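Local coordinates for protein ATP-dependent RNA helicase HrpB (Escherichia coli, PDB 6EUD) that hydrolyses ATP to ADP and phosphate as a DExH-box RNA helicase of the DEAH/RHA type and binds single-stranded RNA, at residues Ala34-Trp39 / Met158-Asp163; Pro14-Ala19 / Val26-Pro31; Asp126-His129 / Gln134-Leu137. All blocks are in the same frame, centred on the assembly; numbering follows the deposited sequence.

Contact 1: Ala34-Trp39 / Met158-Asp163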
loop_
_atom_site.group_PDB
_atom_site.type_symbol
_atom_site.label_atom_id
_atom_site.label_comp_id
_atom_site.label_asym_id
_atom_site.label_seq_id
_atom_site.Cartn_x
_atom_site.Cartn_y
_atom_site.Cartn_z
ATOM N N ALA A 34 15.002 21.677 -22.458
ATOM C CA ALA A 34 14.436 22.809 -23.180
ATOM C C ALA A 34 14.552 24.091 -22.361
ATOM O O ALA A 34 14.401 25.190 -22.894
ATOM C CB ALA A 34 12.981 22.534 -23.550
ATOM N N GLY A 35 14.825 23.946 -21.068
ATOM C CA GLY A 35 15.023 25.095 -20.205
ATOM C C GLY A 35 13.788 25.468 -19.411
ATOM O O GLY A 35 13.689 26.582 -18.894
ATOM N N LYS A 36 12.841 24.540 -19.307
ATOM C CA LYS A 36 11.600 24.810 -18.585
ATOM C C LYS A 36 11.877 25.094 -17.110
ATOM O O LYS A 36 11.114 25.795 -16.450
ATOM C CB LYS A 36 10.620 23.641 -18.725
ATOM C CG LYS A 36 11.149 22.310 -18.210
ATOM C CD LYS A 36 10.082 21.220 -18.280
ATOM C CE LYS A 36 10.666 19.853 -17.947
ATOM N NZ LYS A 36 11.277 19.846 -16.600
ATOM N N SER A 37 12.990 24.557 -16.614
ATOM C CA SER A 37 13.399 24.718 -15.223
ATOM C C SER A 37 14.424 25.846 -15.052
ATOM O O SER A 37 14.360 26.633 -14.100
ATOM C CB SER A 37 13.990 23.404 -14.699
ATOM O OG SER A 37 13.211 22.294 -15.107
ATOM N N THR A 38 15.367 25.912 -15.989
ATOM C CA THR A 38 16.514 26.802 -15.883
ATOM C C THR A 38 16.307 28.129 -16.606
ATOM O O THR A 38 17.251 28.896 -16.814
ATOM C CB THR A 38 17.778 26.123 -16.439
ATOM O OG1 THR A 38 17.503 25.593 -17.743
ATOM C CG2 THR A 38 18.217 24.994 -15.519
ATOM N N TRP A 39 15.070 28.404 -16.992
ATOM C CA TRP A 39 14.784 29.659 -17.657
ATOM C C TRP A 39 13.413 30.157 -17.275
ATOM O O TRP A 39 13.292 31.190 -16.627
ATOM C CB TRP A 39 14.884 29.508 -19.176
ATOM C CG TRP A 39 14.897 30.812 -19.901
ATOM C CD1 TRP A 39 15.943 31.677 -19.992
ATOM C CD2 TRP A 39 13.824 31.396 -20.653
ATOM N NE1 TRP A 39 15.592 32.767 -20.746
ATOM C CE2 TRP A 39 14.297 32.619 -21.170
ATOM C CE3 TRP A 39 12.511 31.007 -20.943
ATOM C CZ2 TRP A 39 13.502 33.460 -21.958
ATOM C CZ3 TRP A 39 11.721 31.848 -21.733
ATOM C CH2 TRP A 39 12.222 33.057 -22.226
ATOM N N MET A 158 4.539 21.315 -14.361
ATOM C CA MET A 158 5.456 21.039 -15.459
ATOM C C MET A 158 5.786 19.564 -15.539
ATOM O O MET A 158 6.283 18.960 -14.587
ATOM C CB MET A 158 6.755 21.824 -15.306
ATOM C CG MET A 158 6.633 23.338 -15.400
ATOM S SD MET A 158 8.277 24.062 -15.269
ATOM C CE MET A 158 7.900 25.795 -15.384
ATOM N N SER A 159 5.524 18.997 -16.702
ATOM C CA SER A 159 5.826 17.611 -16.970
ATOM C C SER A 159 6.767 17.543 -18.177
ATOM O O SER A 159 6.681 18.371 -19.090
ATOM C CB SER A 159 4.531 16.846 -17.215
ATOM O OG SER A 159 4.758 15.493 -17.544
ATOM N N ALA A 160 7.676 16.574 -18.176
ATOM C CA ALA A 160 8.608 16.427 -19.288
ATOM C C ALA A 160 8.110 15.422 -20.333
ATOM O O ALA A 160 8.703 15.297 -21.406
ATOM C CB ALA A 160 9.998 16.021 -18.773
ATOM N N THR A 161 7.030 14.711 -20.024
ATOM C CA THR A 161 6.492 13.722 -20.955
ATOM C C THR A 161 5.359 14.332 -21.734
ATOM O O THR A 161 4.593 15.125 -21.188
ATOM C CB THR A 161 5.966 12.460 -20.265
ATOM O OG1 THR A 161 4.726 12.758 -19.598
ATOM C CG2 THR A 161 7.017 11.903 -19.285
ATOM N N LEU A 162 5.252 13.932 -22.998
ATOM C CA LEU A 162 4.372 14.588 -23.948
ATOM C C LEU A 162 2.972 14.717 -23.404
ATOM O O LEU A 162 2.546 15.827 -23.097
ATOM C CB LEU A 162 4.377 13.854 -25.293
ATOM C CG LEU A 162 4.130 14.722 -26.530
ATOM C CD1 LEU A 162 4.567 16.170 -26.313
ATOM C CD2 LEU A 162 4.856 14.115 -27.711
ATOM N N ASP A 163 2.235 13.624 -23.270
ATOM C CA ASP A 163 0.895 13.768 -22.713
ATOM C C ASP A 163 0.687 13.134 -21.341
ATOM O O ASP A 163 1.339 12.162 -20.949
ATOM C CB ASP A 163 -0.145 13.271 -23.712
ATOM C CG ASP A 163 -0.047 13.997 -25.053
ATOM O OD1 ASP A 163 0.921 14.755 -25.266
ATOM O OD2 ASP A 163 -0.955 13.852 -25.902
#
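Met158 runs its thioether up to the backbone of Lys36, and the lysine chain passes back the other way to touch Ala160. With CG anti to its own carbonyl carbon (chi1 -65°) and the chain extended beyond CG, the methionine is a straight rod, and its methyl CE comes to rest 3.4 Å from Lys36 O. Met158 SD lies beside the same carbonyl and is 4.2 Å from Lys36 CB, so a long, unbranched and apolar residue suits the span from strand 154-159 to the loop. That loop is the P-loop (Walker A motif), whose residues 30-37 are predicted to bind ATP. Gly35 has a positive phi (98°), at which a CB would collide with the carbonyl O of Ala34. Lys36 CE meets the small methyl of Ala160, 4.0 Å from its CB. The bend at chi4 (58°) then turns NZ away from this apolar contact to a salt bridge with Glu127 OE2; the link from NZ to Ser37 OG is weak. Ser37 OG is in turn hydrogen-bonded to Asp126 OD1. Farther along the 158-163 segment, Thr161 O and Leu162 O both lie within hydrogen-bonding distance of Ser29 OG, whose one proton they would have to share.

Contact 2: Pro14-Ala19 / Val26-Pro31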
loop_
_atom_site.group_PDB
_atom_site.type_symbol
_atom_site.label_atom_id
_atom_site.label_comp_id
_atom_site.label_asym_id
_atom_site.label_seq_id
_atom_site.Cartn_x
_atom_site.Cartn_y
_atom_site.Cartn_z
ATOM N N PRO A 14 4.417 32.973 -24.657
ATOM C CA PRO A 14 3.212 33.804 -24.742
ATOM C C PRO A 14 1.919 33.014 -24.521
ATOM O O PRO A 14 1.025 33.503 -23.833
ATOM C CB PRO A 14 3.274 34.371 -26.165
ATOM C CG PRO A 14 4.726 34.317 -26.525
ATOM C CD PRO A 14 5.222 33.058 -25.889
ATOM N N GLU A 15 1.830 31.814 -25.085
ATOM C CA GLU A 15 0.672 30.945 -24.865
ATOM C C GLU A 15 0.477 30.649 -23.379
ATOM O O GLU A 15 -0.655 30.539 -22.897
ATOM C CB GLU A 15 0.824 29.636 -25.646
ATOM C CG GLU A 15 -0.252 28.593 -25.347
ATOM C CD GLU A 15 -0.142 27.362 -26.232
ATOM O OE1 GLU A 15 0.994 26.921 -26.509
ATOM O OE2 GLU A 15 -1.195 26.835 -26.651
ATOM N N LEU A 16 1.594 30.529 -22.665
ATOM C CA LEU A 16 1.592 30.208 -21.241
ATOM C C LEU A 16 1.091 31.368 -20.384
ATOM O O LEU A 16 0.317 31.167 -19.445
ATOM C CB LEU A 16 2.996 29.811 -20.783
ATOM C CG LEU A 16 3.041 29.021 -19.477
ATOM C CD1 LEU A 16 2.299 27.706 -19.634
ATOM C CD2 LEU A 16 4.471 28.793 -19.036
ATOM N N LEU A 17 1.548 32.574 -20.702
ATOM C CA LEU A 17 1.133 33.753 -19.962
ATOM C C LEU A 17 -0.371 33.960 -20.098
ATOM O O LEU A 17 -1.043 34.268 -19.117
ATOM C CB LEU A 17 1.892 34.985 -20.445
ATOM C CG LEU A 17 3.406 34.908 -20.271
ATOM C CD1 LEU A 17 4.059 36.202 -20.720
ATOM C CD2 LEU A 17 3.745 34.605 -18.840
ATOM N N THR A 18 -0.896 33.770 -21.309
ATOM C CA THR A 18 -2.332 33.900 -21.565
ATOM C C THR A 18 -3.148 32.906 -20.730
ATOM O O THR A 18 -4.163 33.274 -20.136
ATOM C CB THR A 18 -2.668 33.693 -23.056
ATOM O OG1 THR A 18 -2.006 34.691 -23.844
ATOM C CG2 THR A 18 -4.168 33.791 -23.280
ATOM N N ALA A 19 -2.702 31.653 -20.683
ATOM C CA ALA A 19 -3.364 30.632 -19.868
ATOM C C ALA A 19 -3.139 30.880 -18.379
ATOM O O ALA A 19 -4.021 30.629 -17.550
ATOM C CB ALA A 19 -2.870 29.237 -20.247
ATOM N N VAL A 26 -2.481 25.566 -14.638
ATOM C CA VAL A 26 -1.941 25.475 -15.983
ATOM C C VAL A 26 -0.971 24.304 -16.083
ATOM O O VAL A 26 -0.039 24.196 -15.291
ATOM C CB VAL A 26 -1.219 26.761 -16.389
ATOM C CG1 VAL A 26 -0.532 26.572 -17.726
ATOM C CG2 VAL A 26 -2.202 27.912 -16.456
ATOM N N LEU A 27 -1.199 23.425 -17.053
ATOM C CA LEU A 27 -0.322 22.278 -17.272
ATOM C C LEU A 27 0.672 22.526 -18.418
ATOM O O LEU A 27 0.274 22.811 -19.553
ATOM C CB LEU A 27 -1.164 21.032 -17.549
ATOM C CG LEU A 27 -0.431 19.786 -18.057
ATOM C CD1 LEU A 27 0.702 19.363 -17.115
ATOM C CD2 LEU A 27 -1.405 18.633 -18.286
ATOM N N LEU A 28 1.967 22.440 -18.116
ATOM C CA LEU A 28 3.004 22.623 -19.132
ATOM C C LEU A 28 3.806 21.349 -19.382
ATOM O O LEU A 28 4.318 20.717 -18.456
ATOM C CB LEU A 28 3.969 23.747 -18.748
ATOM C CG LEU A 28 5.197 23.864 -19.665
ATOM C CD1 LEU A 28 4.859 24.462 -21.040
ATOM C CD2 LEU A 28 6.312 24.630 -19.000
ATOM N N SER A 29 3.906 20.996 -20.656
ATOM C CA SER A 29 4.677 19.853 -21.108
ATOM C C SER A 29 5.817 20.326 -22.023
ATOM O O SER A 29 5.599 21.102 -22.953
ATOM C CB SER A 29 3.757 18.867 -21.823
ATOM O OG SER A 29 4.493 17.823 -22.417
ATOM N N ALA A 30 7.033 19.875 -21.731
ATOM C CA ALA A 30 8.225 20.290 -22.465
ATOM C C ALA A 30 9.399 19.381 -22.116
ATOM O O ALA A 30 9.549 19.001 -20.955
ATOM C CB ALA A 30 8.568 21.739 -22.150
ATOM N N PRO A 31 10.237 19.033 -23.115
ATOM C CA PRO A 31 11.448 18.228 -22.889
ATOM C C PRO A 31 12.319 18.843 -21.799
ATOM O O PRO A 31 12.204 20.038 -21.534
ATOM C CB PRO A 31 12.159 18.253 -24.251
ATOM C CG PRO A 31 11.536 19.406 -25.007
ATOM C CD PRO A 31 10.120 19.469 -24.519
#
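Helix 14-19 and strand 26-29 run nearly antiparallel, their short axes 163° apart in direction and 9.4 Å apart at closest approach, and the gap narrows toward the connection, where the CA atoms of Ala19 and Val26 are 6.6 Å apart. Val26 takes part through both branches, each with its own partner. CG1 meets Leu16 CD1 at 3.6 Å, the two side chains crossing obliquely, while CG2 packs against the last turn of the segment, 3.4 Å from Ala19 O and 4.1 Å from Ala19 CB. A beta-branched residue suits a strand and here fills two directions at once; alanine suits the place opposite because its single methyl lets helix and strand come close. Leu16 CG lies anti to the backbone N (chi1 -160°), which carries CD1 in toward the strand although the CB bond itself does not head there. The same methyl lies 4.4 Å from Leu28 CD1, so that one leucine branch spans two successive inward-facing strand residues. On the outer side of the helix, Thr18 OG1 bonds to Pro14 O at 3.3 Å; this carbonyl also accepts from Thr18 N, the two donors reaching it from opposite faces of its plane. The strand leads directly into the predicted ATP-binding loop, so this packing lies just before the P-loop of the RecA-like domain. Strand 26-29 sits between parallel strands 154-159 and 176-178; Leu28 touches Leu156 and Met158 of the former and Val177 of the latter, while Leu40 of helix 40-45 packs on both Leu16 and Leu28.

Contact 3: Asp126-His129 / Gln134-Leu137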
loop_
_atom_site.group_PDB
_atom_site.type_symbol
_atom_site.label_atom_id
_atom_site.label_comp_id
_atom_site.label_asym_id
_atom_site.label_seq_id
_atom_site.Cartn_x
_atom_site.Cartn_y
_atom_site.Cartn_z
ATOM N N ASP A 126 7.568 20.952 -10.499
ATOM C CA ASP A 126 8.425 20.529 -11.590
ATOM C C ASP A 126 8.626 19.011 -11.600
ATOM O O ASP A 126 8.453 18.355 -10.581
ATOM C CB ASP A 126 9.769 21.262 -11.502
ATOM C CG ASP A 126 10.517 21.259 -12.813
ATOM O OD1 ASP A 126 11.758 21.354 -12.780
ATOM O OD2 ASP A 126 9.868 21.152 -13.878
ATOM N N GLU A 127 8.993 18.474 -12.763
ATOM C CA GLU A 127 9.188 17.039 -12.968
ATOM C C GLU A 127 7.993 16.241 -12.454
ATOM O O GLU A 127 8.156 15.214 -11.808
ATOM C CB GLU A 127 10.480 16.571 -12.295
ATOM C CG GLU A 127 11.677 17.474 -12.585
ATOM C CD GLU A 127 12.042 17.543 -14.068
ATOM O OE1 GLU A 127 11.893 16.526 -14.778
ATOM O OE2 GLU A 127 12.476 18.621 -14.529
ATOM N N PHE A 128 6.789 16.717 -12.757
ATOM C CA PHE A 128 5.577 16.098 -12.223
ATOM C C PHE A 128 5.334 14.674 -12.740
ATOM O O PHE A 128 4.664 13.875 -12.093
ATOM C CB PHE A 128 4.343 16.951 -12.534
ATOM C CG PHE A 128 3.122 16.505 -11.785
ATOM C CD1 PHE A 128 2.186 15.671 -12.377
ATOM C CD2 PHE A 128 2.935 16.886 -10.461
ATOM C CE1 PHE A 128 1.078 15.231 -11.665
ATOM C CE2 PHE A 128 1.829 16.454 -9.750
ATOM C CZ PHE A 128 0.902 15.620 -10.365
ATOM N N HIS A 129 5.871 14.370 -13.911
ATOM C CA HIS A 129 5.708 13.062 -14.525
ATOM C C HIS A 129 6.290 11.922 -13.677
ATOM O O HIS A 129 5.965 10.759 -13.904
ATOM C CB HIS A 129 6.373 13.059 -15.887
ATOM C CG HIS A 129 7.822 13.395 -15.818
ATOM N ND1 HIS A 129 8.284 14.694 -15.831
ATOM C CD2 HIS A 129 8.912 12.606 -15.678
ATOM C CE1 HIS A 129 9.601 14.687 -15.723
ATOM N NE2 HIS A 129 10.006 13.432 -15.634
ATOM N N GLN A 134 5.536 13.029 -2.785
ATOM C CA GLN A 134 5.737 14.400 -2.350
ATOM C C GLN A 134 4.982 15.377 -3.232
ATOM O O GLN A 134 4.292 16.253 -2.725
ATOM C CB GLN A 134 7.226 14.748 -2.346
ATOM C CG GLN A 134 7.496 16.156 -1.875
ATOM C CD GLN A 134 8.940 16.568 -2.060
ATOM O OE1 GLN A 134 9.414 17.516 -1.427
ATOM N NE2 GLN A 134 9.647 15.863 -2.942
ATOM N N ALA A 135 5.103 15.239 -4.547
ATOM C CA ALA A 135 4.457 16.194 -5.452
ATOM C C ALA A 135 2.942 15.974 -5.548
ATOM O O ALA A 135 2.187 16.920 -5.799
ATOM C CB ALA A 135 5.084 16.131 -6.836
ATOM N N ASP A 136 2.502 14.732 -5.347
ATOM C CA ASP A 136 1.078 14.436 -5.301
ATOM C C ASP A 136 0.447 15.106 -4.085
ATOM O O ASP A 136 -0.605 15.748 -4.178
ATOM C CB ASP A 136 0.843 12.928 -5.252
ATOM C CG ASP A 136 0.866 12.273 -6.640
ATOM O OD1 ASP A 136 1.317 12.904 -7.631
ATOM O OD2 ASP A 136 0.451 11.098 -6.731
ATOM N N LEU A 137 1.100 14.954 -2.939
ATOM C CA LEU A 137 0.625 15.572 -1.718
ATOM C C LEU A 137 0.614 17.094 -1.878
ATOM O O LEU A 137 -0.380 17.730 -1.552
ATOM C CB LEU A 137 1.480 15.139 -0.532
ATOM C CG LEU A 137 1.105 15.826 0.780
ATOM C CD1 LEU A 137 -0.387 15.671 1.045
ATOM C CD2 LEU A 137 1.937 15.293 1.940
#
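The DEFH box, residues 126-129, is the Walker B motif (motif II) of this DExH-box helicase; it follows strand 120-125 of the RecA-like sheet, and its phenylalanine packs back onto helix 133-145, which starts a few residues later. Phe128 reaches the helix with the rim of its ring. CG stands anti to the backbone N (chi1 -169°), which swings the ring toward the helix although the CB bond points past it. Phe128 CD2 lies 4.3 Å from Ala135 CB, an apolar contact for which a small methyl is well suited, since the ring edge and the helix backbone come close together. Further round the rim, CE2 of Phe128 is 4.0 Å from Ala135 O, which sits at the ring edge near its plane, an approach at most weakly favourable at this distance. The other side of the box carries the polar chemistry, for the acidic Asp126 and Glu127 turn to the P-loop of the predicted ATP site. The motif thus divides its work, the aromatic residue being buried between helix 133-145 and Ile157 of strand 154-159. His129 looks elsewhere, bonding through NE2 to Thr280 OG1. Asp136 crosses the phenylalanine side chain at about a right angle, with its carboxylate plane turned 36° from the ring. Asp136 OD2 is held in a salt bridge by Arg131 NH1, which probably helps a charged group to be kept beside an aromatic one, while OD1 comes obliquely to the ring, 3.9 Å from Phe128 CZ.

How the contacts relate
All three contacts belong to the ATP-binding RecA-like domain. Contact 2 comes first along the chain; contact 1 then joins the loop after strand 26-29 to the end of strand 154-159, and contact 3 falls within the interval that it spans. The centres of contacts 1 and 2 are about 10 Å apart, bridged by neighbouring strands of one sheet, with Ser159 N 2.7 Å from Leu28 O in a probable hydrogen bond. The centres of contacts 1 and 3 lie about 13 Å apart, and the two meet where P-loop and DEFH box face each other. Contacts 2 and 3, with centres about 17 Å apart, do not touch, whereas contact 1 touches both.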